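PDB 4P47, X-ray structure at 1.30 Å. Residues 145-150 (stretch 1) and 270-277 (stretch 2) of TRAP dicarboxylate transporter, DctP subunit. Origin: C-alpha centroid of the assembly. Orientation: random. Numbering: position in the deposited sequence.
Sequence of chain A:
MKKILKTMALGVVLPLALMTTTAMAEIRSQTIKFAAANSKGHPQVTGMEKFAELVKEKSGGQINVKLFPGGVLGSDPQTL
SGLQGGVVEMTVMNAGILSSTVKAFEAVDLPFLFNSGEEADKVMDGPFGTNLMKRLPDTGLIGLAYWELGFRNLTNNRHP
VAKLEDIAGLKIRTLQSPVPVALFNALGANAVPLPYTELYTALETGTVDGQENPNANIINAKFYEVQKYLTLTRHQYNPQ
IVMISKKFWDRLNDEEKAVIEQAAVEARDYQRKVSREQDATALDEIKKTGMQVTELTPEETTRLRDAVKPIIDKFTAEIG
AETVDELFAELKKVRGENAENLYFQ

Stretch 1, residues 145-150: AYWELG
Stretch 2 270-277: YQRKVSRE

A strand can be tied to a neighbouring helix by side chains that serve both its backbone and an acidic side chain, and the TRAP transporter DctP subunit illustrates this. Strand 145-150 and helix 270-277 run nearly parallel, at 6°, with axes 7.4 Å apart at closest approach; the nearest CA atoms are those of Glu-148 and Arg-272, 5.7 Å apart. The helix is regular (phi/psi near -65/-42), while Glu-148 is extended at -111/133, followed by Leu-149 at -94/-64 and Gly-150 at 153/-179, where a CB would jam against the preceding carbonyl O.

Amide-to-backbone pairing comes first. The CA-to-CB bond of Gln-271 (chi1 t, chi2 m, chi3 -28°) points toward the strand, and its amide gives and takes one hydrogen bond, as a peptide group of a neighbouring strand would: Glu-148 N donates to Gln-271 OE1 (2.9 Å, 173°), and Gln-271 NE2 donates to Glu-148 O (3.0 Å).

Charge pairing follows. The CA-to-CB bond of Glu-148 (t, t, chi3 -88°) points toward the helix, where Arg-276 (m, t, t) bridges it, Arg-276 NH2 to Glu-148 OE1 2.9 Å, with the carboxylate oxygen near the guanidinium plane; bonds from Arg-276 NE to Glu-148 OE1 and OE2, both 3.3 Å, are weak. Ser-275 (t), one helical turn after Gln-271 and directly before Arg-276, donates from OG to Glu-148 OE2 at 3.0 Å.

Water completes the contact. Water 3 donates to Leu-149 O (2.9 Å) and Ser-275 OG (2.8 Å); water 1 accepts from Arg-272 NH2 (m, t, t, chi4 175°; 2.8 Å) and donates weakly to Trp-147 O (2.7 Å).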

# COMPACT_ATOMS: atom_id res chain seq x y z
N ALA A 145 8.54 -5.29 9.08
CA ALA A 145 9.02 -4.87 7.77
C ALA A 145 7.86 -4.26 7.01
O ALA A 145 6.69 -4.49 7.35
CB ALA A 145 9.60 -6.05 6.99
N TYR A 146 8.19 -3.48 6.00
CA TYR A 146 7.22 -3.04 5.02
C TYR A 146 7.38 -3.84 3.74
O TYR A 146 8.49 -4.02 3.25
CB TYR A 146 7.38 -1.54 4.72
CG TYR A 146 7.12 -0.65 5.90
CD1 TYR A 146 5.83 -0.32 6.25
CD2 TYR A 146 8.15 -0.13 6.65
CE1 TYR A 146 5.56 0.49 7.34
CE2 TYR A 146 7.89 0.70 7.72
CZ TYR A 146 6.60 1.01 8.05
OH TYR A 146 6.32 1.84 9.13
N TRP A 147 6.26 -4.34 3.23
CA TRP A 147 6.22 -5.01 1.93
C TRP A 147 5.38 -4.12 1.00
O TRP A 147 4.98 -3.01 1.39
CB TRP A 147 5.57 -6.39 2.06
CG TRP A 147 6.35 -7.43 2.84
CD1 TRP A 147 7.53 -7.28 3.49
CD2 TRP A 147 5.94 -8.78 3.02
NE1 TRP A 147 7.90 -8.48 4.06
CE2 TRP A 147 6.93 -9.41 3.79
CE3 TRP A 147 4.81 -9.51 2.63
CZ2 TRP A 147 6.82 -10.75 4.17
CZ3 TRP A 147 4.71 -10.83 2.98
CH2 TRP A 147 5.69 -11.43 3.76
N GLU A 148 5.14 -4.55 -0.23
CA GLU A 148 4.44 -3.71 -1.20
C GLU A 148 3.06 -4.23 -1.53
O GLU A 148 2.91 -5.41 -1.81
CB GLU A 148 5.24 -3.62 -2.49
CG GLU A 148 4.52 -2.86 -3.61
CD GLU A 148 5.45 -2.49 -4.74
OE1 GLU A 148 6.06 -1.41 -4.62
OE2 GLU A 148 5.56 -3.27 -5.72
N LEU A 149 2.05 -3.36 -1.52
CA LEU A 149 0.83 -3.62 -2.28
C LEU A 149 0.97 -2.95 -3.65
O LEU A 149 1.07 -3.63 -4.66
CB LEU A 149 -0.43 -3.16 -1.54
CG LEU A 149 -1.76 -3.66 -2.09
CD1 LEU A 149 -2.12 -2.93 -3.36
CD2 LEU A 149 -1.78 -5.15 -2.34
N GLY A 150 1.05 -1.63 -3.67
CA GLY A 150 1.34 -0.95 -4.92
C GLY A 150 0.80 0.47 -4.99
O GLY A 150 0.17 0.97 -4.07
N TYR A 270 12.27 -9.96 -1.73
CA TYR A 270 11.73 -10.90 -2.68
C TYR A 270 10.29 -10.54 -3.07
O TYR A 270 9.93 -10.59 -4.25
CB TYR A 270 11.79 -12.31 -2.06
CG TYR A 270 11.02 -13.39 -2.76
CD1 TYR A 270 11.54 -14.06 -3.86
CD2 TYR A 270 9.79 -13.78 -2.28
CE1 TYR A 270 10.81 -15.08 -4.49
CE2 TYR A 270 9.08 -14.77 -2.88
CZ TYR A 270 9.57 -15.41 -3.97
OH TYR A 270 8.81 -16.42 -4.53
N GLN A 271 9.48 -10.22 -2.08
CA GLN A 271 8.06 -9.91 -2.30
C GLN A 271 7.93 -8.69 -3.23
O GLN A 271 7.08 -8.64 -4.12
CB GLN A 271 7.35 -9.63 -0.97
CG GLN A 271 5.85 -9.48 -1.08
CD GLN A 271 5.39 -8.10 -1.50
OE1 GLN A 271 6.05 -7.10 -1.23
NE2 GLN A 271 4.23 -8.03 -2.14
N ARG A 272 8.77 -7.68 -3.02
CA ARG A 272 8.71 -6.47 -3.82
C ARG A 272 9.09 -6.79 -5.26
O ARG A 272 8.48 -6.28 -6.19
CB ARG A 272 9.65 -5.42 -3.23
CG ARG A 272 9.12 -4.76 -1.96
CD ARG A 272 10.22 -4.01 -1.28
NE ARG A 272 9.75 -3.19 -0.18
CZ ARG A 272 10.56 -2.51 0.62
NH1 ARG A 272 11.88 -2.65 0.52
NH2 ARG A 272 10.07 -1.73 1.57
N LYS A 273 10.09 -7.64 -5.47
CA LYS A 273 10.45 -8.04 -6.82
C LYS A 273 9.30 -8.78 -7.52
O LYS A 273 9.00 -8.52 -8.69
CB LYS A 273 11.69 -8.92 -6.83
CG LYS A 273 12.97 -8.14 -6.68
CD LYS A 273 14.14 -9.10 -6.48
CE LYS A 273 14.07 -10.29 -7.44
NZ LYS A 273 14.93 -11.41 -6.98
N VAL A 274 8.66 -9.70 -6.81
CA VAL A 274 7.55 -10.45 -7.36
C VAL A 274 6.41 -9.50 -7.70
O VAL A 274 5.78 -9.59 -8.76
CB VAL A 274 7.06 -11.55 -6.39
CG1 VAL A 274 5.74 -12.14 -6.84
CG2 VAL A 274 8.12 -12.64 -6.25
N SER A 275 6.15 -8.56 -6.80
CA SER A 275 5.09 -7.61 -7.01
C SER A 275 5.32 -6.79 -8.28
O SER A 275 4.42 -6.54 -9.07
CB SER A 275 5.01 -6.69 -5.80
OG SER A 275 3.97 -5.75 -5.97
N ARG A 276 6.54 -6.34 -8.46
CA ARG A 276 6.84 -5.48 -9.59
C ARG A 276 6.85 -6.24 -10.91
O ARG A 276 6.44 -5.69 -11.94
CB ARG A 276 8.14 -4.72 -9.32
CG ARG A 276 7.93 -3.65 -8.25
CD ARG A 276 9.18 -3.24 -7.44
NE ARG A 276 8.72 -2.55 -6.23
CZ ARG A 276 9.48 -2.08 -5.25
NH1 ARG A 276 10.80 -2.19 -5.30
NH2 ARG A 276 8.94 -1.50 -4.20
N GLU A 277 7.28 -7.49 -10.90
CA GLU A 277 7.18 -8.33 -12.09
C GLU A 277 5.71 -8.51 -12.46
O GLU A 277 5.33 -8.42 -13.64
CB GLU A 277 7.81 -9.70 -11.81
CG GLU A 277 9.32 -9.69 -11.85
CD GLU A 277 9.96 -10.90 -11.17
OE1 GLU A 277 9.23 -11.73 -10.58
OE2 GLU A 277 11.20 -11.02 -11.23
O HOH W 1 7.38 -1.81 0.79
O HOH W 2 1.87 -3.50 -7.38
O HOH W 3 1.53 -6.52 -4.73